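Secreted protein (Kutzneria albida DSM 43870, PDB 5M6Q) probably catalyses acyl transfer from protein glutamine side chains to amines, as a microbial transglutaminase suited to highly site-specific protein labelling. Local coordinates at residues N64-S69 / V216-F221; T72-Q77 / A124-K129; Q180-W185 / V197-L202. All blocks are in the same frame, centred on the assembly; numbering follows the deposited sequence.

In the fold
Following the chain, interaction 1 opens at N64-S69, on the short strand 66-67, and its loop closes only at V216-F221, on the last strand, 214-223. Interactions 2 and 3 both nest inside that loop, one after the other. Helix 70-84 follows strand 66-67 directly and supplies T72-Q77, whose loop closes at A124-K129 on strand 122-131. Interaction 3 then closes a local hairpin between strands 184-188 and 196-200. All three reach the same antiparallel sheet. Interactions 1 and 2 meet through the neighbouring strands 214-223 and 122-131, whereas W185 of interaction 3 touches F217, I126 and S128, and Q180 bonds to Q77.

Interaction 1. Residues N64-S69 / V216-F221; sequences NLSFGS and VFTVAF
S66 and F67 pair with T218 and F217 in antiparallel fashion, adding the short strand 66-67 to the long strand 214-223 as an outermost strand of the antiparallel transglutaminase sheet. Backbone bonds carry the pairing. F217 N donates to F67 O at 2.7 Å, lying in the carbonyl plane, and V219 N donates to L65 O at 2.8 Å, with an N-H...O angle of 167°. The return bond from F67 N to F217 O is more bent (138°), its donor standing above the carbonyl plane. Beyond the L65-V219 bond, water 1 joins the strands: it accepts from L65 N and donates to V219 O, so here a solvent molecule spans the two backbones. Two CA-H groups add to the polar contacts, T218 CA approaching L65 O and V216 CA approaching F67 O.

Of the side-chain polar groups, the hydroxyls of S66 and T218 face each other across their non-hydrogen-bonded pair. T218 OG1, beside its own backbone N (chi1 -59°), donates to S66 OG at 2.9 Å; S66 OG is also bonded to L63 O, so it lies between the T218 hydroxyl and the L63 carbonyl.

Apolar contacts dominate on the face bearing F67 and F217. F67 CE2 reaches V219 CG2 at 3.9 Å, the methyl standing at the ring edge, while L65 CB and V219 CB meet at 4.3 Å. Helix 70-84 covers this face: V76 touches F67, L80 touches L65 and L70 touches F217. On the S66/T218 side, V216 CB lies 4.1 Å from S66 CB. Where the strand gives way to the turn before that helix, the F217 ring has G68 O in plane at its edge, and F217 CD2 comes to 3.5 Å from S69 C.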
loop_
_atom_site.group_PDB
_atom_site.type_symbol
_atom_site.label_atom_id
_atom_site.label_comp_id
_atom_site.label_asym_id
_atom_site.label_seq_id
_atom_site.Cartn_x
_atom_site.Cartn_y
_atom_site.Cartn_z
ATOM N N ASN A 64 0.333 2.952 8.945
ATOM C CA ASN A 64 0.952 4.013 9.753
ATOM C C ASN A 64 1.088 5.349 9.040
ATOM O O ASN A 64 0.914 6.409 9.635
ATOM C CB ASN A 64 2.368 3.593 10.197
ATOM C CG ASN A 64 2.401 2.249 10.872
ATOM O OD1 ASN A 64 3.196 1.379 10.508
ATOM N ND2 ASN A 64 1.554 2.072 11.880
ATOM N N LEU A 65 1.484 5.276 7.777
ATOM C CA LEU A 65 1.833 6.450 6.989
ATOM C C LEU A 65 0.892 6.531 5.807
ATOM O O LEU A 65 1.270 6.191 4.681
ATOM C CB LEU A 65 3.288 6.388 6.511
ATOM C CG LEU A 65 4.423 6.371 7.544
ATOM C CD1 LEU A 65 5.763 6.336 6.814
ATOM C CD2 LEU A 65 4.364 7.562 8.543
ATOM N N SER A 66 -0.334 6.980 6.078
ATOM C CA SER A 66 -1.399 7.043 5.071
ATOM C C SER A 66 -1.759 8.486 4.767
ATOM O O SER A 66 -1.879 9.296 5.680
ATOM C CB SER A 66 -2.651 6.295 5.541
ATOM O OG SER A 66 -2.411 4.906 5.645
ATOM N N PHE A 67 -1.999 8.790 3.493
ATOM C CA PHE A 67 -2.222 10.175 3.079
ATOM C C PHE A 67 -3.402 10.315 2.107
ATOM O O PHE A 67 -3.736 9.378 1.387
ATOM C CB PHE A 67 -0.928 10.732 2.462
ATOM C CG PHE A 67 0.266 10.546 3.340
ATOM C CD1 PHE A 67 0.504 11.414 4.397
ATOM C CD2 PHE A 67 1.134 9.491 3.147
ATOM C CE1 PHE A 67 1.595 11.240 5.223
ATOM C CE2 PHE A 67 2.221 9.310 3.980
ATOM C CZ PHE A 67 2.453 10.182 5.013
ATOM N N GLY A 68 -4.027 11.494 2.105
ATOM C CA GLY A 68 -5.175 11.767 1.260
ATOM C C GLY A 68 -4.839 11.850 -0.225
ATOM O O GLY A 68 -5.703 11.640 -1.073
ATOM N N SER A 69 -3.591 12.149 -0.559
ATOM C CA SER A 69 -3.243 12.249 -1.976
ATOM C C SER A 69 -1.964 11.499 -2.337
ATOM O O SER A 69 -1.042 11.381 -1.531
ATOM C CB SER A 69 -3.121 13.718 -2.389
ATOM O OG SER A 69 -1.884 14.258 -1.973
ATOM N N VAL A 216 -6.892 6.152 0.572
ATOM C CA VAL A 216 -5.634 6.707 1.059
ATOM C C VAL A 216 -4.467 6.171 0.240
ATOM O O VAL A 216 -4.563 5.133 -0.394
ATOM C CB VAL A 216 -5.396 6.389 2.562
ATOM C CG1 VAL A 216 -6.461 7.045 3.437
ATOM C CG2 VAL A 216 -5.356 4.890 2.787
ATOM N N PHE A 217 -3.358 6.900 0.276
ATOM C CA PHE A 217 -2.137 6.469 -0.349
ATOM C C PHE A 217 -1.114 6.320 0.761
ATOM O O PHE A 217 -0.845 7.261 1.508
ATOM C CB PHE A 217 -1.694 7.470 -1.414
ATOM C CG PHE A 217 -2.674 7.601 -2.535
ATOM C CD1 PHE A 217 -2.568 6.792 -3.655
ATOM C CD2 PHE A 217 -3.734 8.480 -2.441
ATOM C CE1 PHE A 217 -3.481 6.895 -4.673
ATOM C CE2 PHE A 217 -4.650 8.584 -3.458
ATOM C CZ PHE A 217 -4.526 7.792 -4.569
ATOM N N THR A 218 -0.545 5.130 0.844
ATOM C CA THR A 218 0.168 4.698 2.031
ATOM C C THR A 218 1.587 4.355 1.683
ATOM O O THR A 218 1.860 3.732 0.659
ATOM C CB THR A 218 -0.534 3.482 2.678
ATOM O OG1 THR A 218 -1.872 3.853 3.018
ATOM C CG2 THR A 218 0.208 3.007 3.933
ATOM N N VAL A 219 2.496 4.794 2.534
ATOM C CA VAL A 219 3.907 4.529 2.354
ATOM C C VAL A 219 4.318 3.507 3.382
ATOM O O VAL A 219 3.986 3.644 4.559
ATOM C CB VAL A 219 4.735 5.818 2.493
ATOM C CG1 VAL A 219 6.202 5.530 2.210
ATOM C CG2 VAL A 219 4.200 6.895 1.581
ATOM N N ALA A 220 5.037 2.484 2.947
ATOM C CA ALA A 220 5.521 1.453 3.855
ATOM C C ALA A 220 6.865 0.958 3.364
ATOM O O ALA A 220 7.185 1.064 2.173
ATOM C CB ALA A 220 4.523 0.288 3.951
ATOM N N PHE A 221 7.663 0.416 4.274
ATOM C CA PHE A 221 8.939 -0.140 3.886
ATOM C C PHE A 221 8.770 -1.530 3.328
ATOM O O PHE A 221 8.099 -2.378 3.905
ATOM C CB PHE A 221 9.920 -0.131 5.063
ATOM C CG PHE A 221 10.524 1.219 5.297
ATOM C CD1 PHE A 221 11.369 1.770 4.353
ATOM C CD2 PHE A 221 10.207 1.959 6.425
ATOM C CE1 PHE A 221 11.917 3.013 4.539
ATOM C CE2 PHE A 221 10.759 3.208 6.623
ATOM C CZ PHE A 221 11.611 3.741 5.673
HETATM O O HOH W 1 2.150 2.750 6.524
#

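Interaction 2. Residues T72-Q77 / A124-K129; sequences TAEAVQ and ASIFSK
Q77 bonds to the backbone of A124, while I126 meets A73, E74 and Q77 beside it. The Q77 side chain reaches from the helix toward the strand in an extended form, with CG anti to the backbone N (chi1 -179°), and delivers its amide to the strand backbone. Q77 NE2 donates to A124 O at 2.9 Å in a nearly straight bond (168°). The acceptor lies in the plane of the Q77 amide, although the donor sits above the plane of the A124 carbonyl. Q77 NE2 is also bonded to Q180 OE1, so two acceptors grip the same amide nitrogen and should restrict its rotation. N81, one helical turn further on, binds A124 N through its OD1.

Most of the apolar contacts gather on one methyl: I126 CD1 is 3.9 Å from A73 CB and 3.8 Å from E74 CG. At the N-terminal end of segment 124-129, A124 CB lies 3.8 Å from Q77 CG. The side chains of E74 and Q77 each cross that of I126 at about a right angle, and I126 CD1 also comes within van der Waals range of the amide oxygen Q77 OE1, at 3.6 Å.

Helix 70-84 and strand 122-131 run nearly antiparallel here, their segment axes 8.5 Å apart at an angle of 164°. A73 also touches V219, so the helix lies against strands 122-131 and 214-223 together, as befits the mixed helix-and-sheet fold of microbial transglutaminases.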
loop_
_atom_site.group_PDB
_atom_site.type_symbol
_atom_site.label_atom_id
_atom_site.label_comp_id
_atom_site.label_asym_id
_atom_site.label_seq_id
_atom_site.Cartn_x
_atom_site.Cartn_y
_atom_site.Cartn_z
ATOM N N THR A 72 1.454 13.468 -1.968
ATOM C CA THR A 72 2.041 13.498 -0.636
ATOM C C THR A 72 2.776 12.200 -0.350
ATOM O O THR A 72 3.875 12.220 0.199
ATOM C CB THR A 72 0.992 13.719 0.451
ATOM O OG1 THR A 72 0.202 14.878 0.146
ATOM C CG2 THR A 72 1.667 13.894 1.812
ATOM N N ALA A 73 2.157 11.072 -0.694
ATOM C CA ALA A 73 2.785 9.777 -0.479
ATOM C C ALA A 73 4.089 9.695 -1.258
ATOM O O ALA A 73 5.072 9.123 -0.795
ATOM C CB ALA A 73 1.855 8.638 -0.889
ATOM N N GLU A 74 4.093 10.263 -2.458
ATOM C CA GLU A 74 5.311 10.244 -3.254
ATOM C C GLU A 74 6.415 11.092 -2.618
ATOM O O GLU A 74 7.595 10.731 -2.686
ATOM C CB GLU A 74 5.005 10.701 -4.681
ATOM C CG GLU A 74 4.249 9.616 -5.436
ATOM C CD GLU A 74 3.691 10.086 -6.755
ATOM O OE1 GLU A 74 3.064 11.168 -6.784
ATOM O OE2 GLU A 74 3.884 9.360 -7.755
ATOM N N ALA A 75 6.042 12.199 -1.986
ATOM C CA ALA A 75 7.045 13.047 -1.338
ATOM C C ALA A 75 7.611 12.344 -0.103
ATOM O O ALA A 75 8.793 12.442 0.209
ATOM C CB ALA A 75 6.451 14.399 -0.953
ATOM N N VAL A 76 6.751 11.626 0.594
ATOM C CA VAL A 76 7.150 10.940 1.808
ATOM C C VAL A 76 8.024 9.743 1.436
ATOM O O VAL A 76 9.034 9.469 2.078
ATOM C CB VAL A 76 5.908 10.548 2.629
ATOM C CG1 VAL A 76 6.270 9.530 3.715
ATOM C CG2 VAL A 76 5.297 11.833 3.256
ATOM N N GLN A 77 7.663 9.066 0.353
ATOM C CA GLN A 77 8.482 7.985 -0.187
ATOM C C GLN A 77 9.887 8.476 -0.510
ATOM O O GLN A 77 10.875 7.860 -0.107
ATOM C CB GLN A 77 7.835 7.390 -1.449
ATOM C CG GLN A 77 8.622 6.235 -2.060
ATOM C CD GLN A 77 8.101 5.831 -3.429
ATOM O OE1 GLN A 77 7.642 6.675 -4.212
ATOM N NE2 GLN A 77 8.154 4.533 -3.723
ATOM N N ALA A 124 11.160 2.444 0.561
ATOM C CA ALA A 124 9.809 2.936 0.769
ATOM C C ALA A 124 8.962 2.656 -0.473
ATOM O O ALA A 124 9.366 2.969 -1.588
ATOM C CB ALA A 124 9.830 4.411 1.090
ATOM N N SER A 125 7.799 2.045 -0.274
ATOM C CA SER A 125 6.915 1.678 -1.368
ATOM C C SER A 125 5.537 2.250 -1.106
ATOM O O SER A 125 5.256 2.665 0.005
ATOM C CB SER A 125 6.853 0.164 -1.525
ATOM O OG SER A 125 8.116 -0.329 -1.925
ATOM N N ILE A 126 4.698 2.297 -2.137
ATOM C CA ILE A 126 3.370 2.905 -2.036
ATOM C C ILE A 126 2.308 1.887 -2.407
ATOM O O ILE A 126 2.484 1.078 -3.326
ATOM C CB ILE A 126 3.243 4.160 -2.923
ATOM C CG1 ILE A 126 4.161 5.266 -2.413
ATOM C CG2 ILE A 126 1.780 4.673 -3.009
ATOM C CD1 ILE A 126 4.127 6.510 -3.269
ATOM N N PHE A 127 1.213 1.911 -1.670
ATOM C CA PHE A 127 0.019 1.228 -2.112
ATOM C C PHE A 127 -1.147 2.118 -1.752
ATOM O O PHE A 127 -1.013 3.006 -0.923
ATOM C CB PHE A 127 -0.097 -0.164 -1.485
ATOM C CG PHE A 127 -0.157 -0.153 0.006
ATOM C CD1 PHE A 127 -1.370 -0.031 0.665
ATOM C CD2 PHE A 127 1.000 -0.292 0.759
ATOM C CE1 PHE A 127 -1.431 -0.027 2.057
ATOM C CE2 PHE A 127 0.947 -0.280 2.147
ATOM C CZ PHE A 127 -0.272 -0.159 2.791
ATOM N N SER A 128 -2.288 1.880 -2.384
ATOM C CA SER A 128 -3.478 2.660 -2.135
ATOM C C SER A 128 -4.560 1.768 -1.596
ATOM O O SER A 128 -4.845 0.703 -2.153
ATOM C CB SER A 128 -3.971 3.338 -3.409
ATOM O OG SER A 128 -5.136 4.083 -3.112
ATOM N N LYS A 129 -5.186 2.219 -0.524
ATOM C CA LYS A 129 -6.222 1.447 0.108
ATOM C C LYS A 129 -7.549 2.177 0.021
ATOM O O LYS A 129 -7.643 3.367 0.317
ATOM C CB LYS A 129 -5.861 1.162 1.572
ATOM C CG LYS A 129 -6.938 0.443 2.351
ATOM C CD LYS A 129 -6.614 0.502 3.862
ATOM C CE LYS A 129 -7.722 -0.090 4.695
ATOM N NZ LYS A 129 -8.004 -1.528 4.348
#

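Interaction 3. Residues Q180-W185 / V197-L202; sequences QDTNTW and VYQSTL
W185 and S200 form an antiparallel hydrogen-bonded pair in the hairpin of strands 184-188 and 196-200, W185 N donating to S200 O and S200 N to W185 O, each at 2.8 Å. The indole can be followed outward from there. W185 CB lies 3.7 Å from S200 O, and CG stands beside the backbone N (chi1 -67°). The side chains of W185 and L202 run side by side, pointing the same way: W185 CD1 meets the backbone of L202 at its CA, and W185 NE1 approaches L202 CB at 3.5 Å. Further along, L202 CD1 sits over one face, 3.7 Å from W185 CE2 and 3.9 Å from the centroid of the five-membered ring, a CH-pi contact displaced toward the rim. The far six-membered end passes into the core, where CH2 touches F217 and I126 and CZ3 touches S128, while F178 stacks on the ring.

At the indole edge, in plane with S200 O, water 2 donates to N183 O and accepts from L202 N, tying the turn to the first residue of helix 202-205. N183 and T184 both face D179 in a G1 beta bulge at the start of the strand. On the sheet face opposite W185, Q199, extended beyond CG, gives a weak bond from NE2 to T184 OG1 at 3.3 Å, and T184 OG1 pairs with T182 OG1 at 2.8 Å; the stronger partner of Q199 NE2 is P5 O.

The chemistry is thus divided: backbone bonds fix the register, while L202 CD1 over one face and F178, F217, I126 and S128 against the rest of the indole should together limit its rotation.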
loop_
_atom_site.group_PDB
_atom_site.type_symbol
_atom_site.label_atom_id
_atom_site.label_comp_id
_atom_site.label_asym_id
_atom_site.label_seq_id
_atom_site.Cartn_x
_atom_site.Cartn_y
_atom_site.Cartn_z
ATOM N N GLN A 180 5.639 1.572 -10.004
ATOM C CA GLN A 180 6.130 2.848 -10.485
ATOM C C GLN A 180 7.028 2.699 -11.715
ATOM O O GLN A 180 7.524 3.687 -12.237
ATOM C CB GLN A 180 6.846 3.580 -9.356
ATOM C CG GLN A 180 5.846 4.019 -8.281
ATOM C CD GLN A 180 6.486 4.531 -7.001
ATOM O OE1 GLN A 180 6.842 3.754 -6.116
ATOM N NE2 GLN A 180 6.576 5.849 -6.873
ATOM N N ASP A 181 7.216 1.472 -12.193
ATOM C CA ASP A 181 7.863 1.281 -13.484
ATOM C C ASP A 181 6.880 1.633 -14.601
ATOM O O ASP A 181 7.234 2.330 -15.561
ATOM C CB ASP A 181 8.353 -0.151 -13.659
ATOM C CG ASP A 181 9.479 -0.506 -12.716
ATOM O OD1 ASP A 181 10.243 0.405 -12.334
ATOM O OD2 ASP A 181 9.604 -1.704 -12.369
ATOM N N THR A 182 5.644 1.164 -14.466
ATOM C CA THR A 182 4.660 1.355 -15.525
ATOM C C THR A 182 3.539 2.298 -15.138
ATOM O O THR A 182 2.648 2.540 -15.938
ATOM C CB THR A 182 4.019 0.026 -15.958
ATOM O OG1 THR A 182 3.377 -0.596 -14.837
ATOM C CG2 THR A 182 5.056 -0.905 -16.546
ATOM N N ASN A 183 3.576 2.818 -13.916
ATOM C CA ASN A 183 2.524 3.710 -13.437
ATOM C C ASN A 183 1.165 2.998 -13.437
ATOM O O ASN A 183 0.166 3.564 -13.866
ATOM C CB ASN A 183 2.452 4.981 -14.295
ATOM C CG ASN A 183 1.686 6.082 -13.625
ATOM O OD1 ASN A 183 1.819 6.293 -12.415
ATOM N ND2 ASN A 183 0.858 6.794 -14.396
ATOM N N THR A 184 1.137 1.755 -12.964
ATOM C CA THR A 184 -0.121 1.023 -12.820
ATOM C C THR A 184 -0.311 0.557 -11.387
ATOM O O THR A 184 0.618 0.574 -10.585
ATOM C CB THR A 184 -0.204 -0.204 -13.743
ATOM O OG1 THR A 184 0.939 -1.047 -13.540
ATOM C CG2 THR A 184 -0.251 0.232 -15.208
ATOM N N TRP A 185 -1.528 0.122 -11.101
ATOM C CA TRP A 185 -1.948 -0.236 -9.773
ATOM C C TRP A 185 -2.420 -1.684 -9.788
ATOM O O TRP A 185 -3.315 -2.042 -10.551
ATOM C CB TRP A 185 -3.041 0.730 -9.303
ATOM C CG TRP A 185 -2.440 2.083 -9.133
ATOM C CD1 TRP A 185 -2.180 2.995 -10.119
ATOM C CD2 TRP A 185 -1.922 2.645 -7.915
ATOM N NE1 TRP A 185 -1.562 4.105 -9.581
ATOM C CE2 TRP A 185 -1.398 3.917 -8.232
ATOM C CE3 TRP A 185 -1.868 2.203 -6.588
ATOM C CZ2 TRP A 185 -0.825 4.753 -7.266
ATOM C CZ3 TRP A 185 -1.311 3.035 -5.631
ATOM C CH2 TRP A 185 -0.792 4.296 -5.974
ATOM N N VAL A 197 -6.014 -11.315 -10.770
ATOM C CA VAL A 197 -5.184 -10.136 -10.537
ATOM C C VAL A 197 -5.467 -9.062 -11.579
ATOM O O VAL A 197 -5.675 -9.361 -12.764
ATOM C CB VAL A 197 -3.691 -10.539 -10.492
ATOM C CG1 VAL A 197 -2.760 -9.339 -10.670
ATOM C CG2 VAL A 197 -3.407 -11.217 -9.174
ATOM N N TYR A 198 -5.531 -7.811 -11.127
ATOM C CA TYR A 198 -5.779 -6.687 -12.024
ATOM C C TYR A 198 -4.599 -5.739 -12.059
ATOM O O TYR A 198 -3.975 -5.468 -11.043
ATOM C CB TYR A 198 -7.008 -5.883 -11.591
ATOM C CG TYR A 198 -8.276 -6.667 -11.492
ATOM C CD1 TYR A 198 -8.696 -7.504 -12.532
ATOM C CD2 TYR A 198 -9.083 -6.558 -10.365
ATOM C CE1 TYR A 198 -9.886 -8.219 -12.435
ATOM C CE2 TYR A 198 -10.268 -7.262 -10.262
ATOM C CZ TYR A 198 -10.663 -8.090 -11.297
ATOM O OH TYR A 198 -11.845 -8.776 -11.175
ATOM N N GLN A 199 -4.335 -5.201 -13.231
ATOM C CA GLN A 199 -3.334 -4.169 -13.407
ATOM C C GLN A 199 -4.085 -2.982 -13.983
ATOM O O GLN A 199 -4.502 -3.014 -15.153
ATOM C CB GLN A 199 -2.207 -4.649 -14.330
ATOM C CG GLN A 199 -1.165 -3.591 -14.659
ATOM C CD GLN A 199 -0.252 -4.014 -15.801
ATOM O OE1 GLN A 199 -0.483 -5.041 -16.444
ATOM N NE2 GLN A 199 0.792 -3.223 -16.055
ATOM N N SER A 200 -4.300 -1.955 -13.162
ATOM C CA SER A 200 -5.184 -0.851 -13.551
ATOM C C SER A 200 -4.501 0.499 -13.636
ATOM O O SER A 200 -3.461 0.730 -13.010
ATOM C CB SER A 200 -6.348 -0.742 -12.571
ATOM O OG SER A 200 -7.109 -1.930 -12.584
ATOM N N THR A 201 -5.092 1.399 -14.411
ATOM C CA THR A 201 -4.743 2.800 -14.264
ATOM C C THR A 201 -5.226 3.247 -12.891
ATOM O O THR A 201 -6.146 2.651 -12.325
ATOM C CB THR A 201 -5.402 3.689 -15.313
ATOM O OG1 THR A 201 -6.805 3.688 -15.075
ATOM C CG2 THR A 201 -5.119 3.204 -16.736
ATOM N N LEU A 202 -4.633 4.316 -12.367
ATOM C CA LEU A 202 -5.086 4.890 -11.111
ATOM C C LEU A 202 -6.544 5.314 -11.183
ATOM O O LEU A 202 -7.303 5.071 -10.254
ATOM C CB LEU A 202 -4.218 6.088 -10.714
ATOM C CG LEU A 202 -4.701 6.753 -9.422
ATOM C CD1 LEU A 202 -4.604 5.790 -8.243
ATOM C CD2 LEU A 202 -3.957 8.059 -9.141
HETATM O O HOH W 2 -2.042 5.250 -13.322
#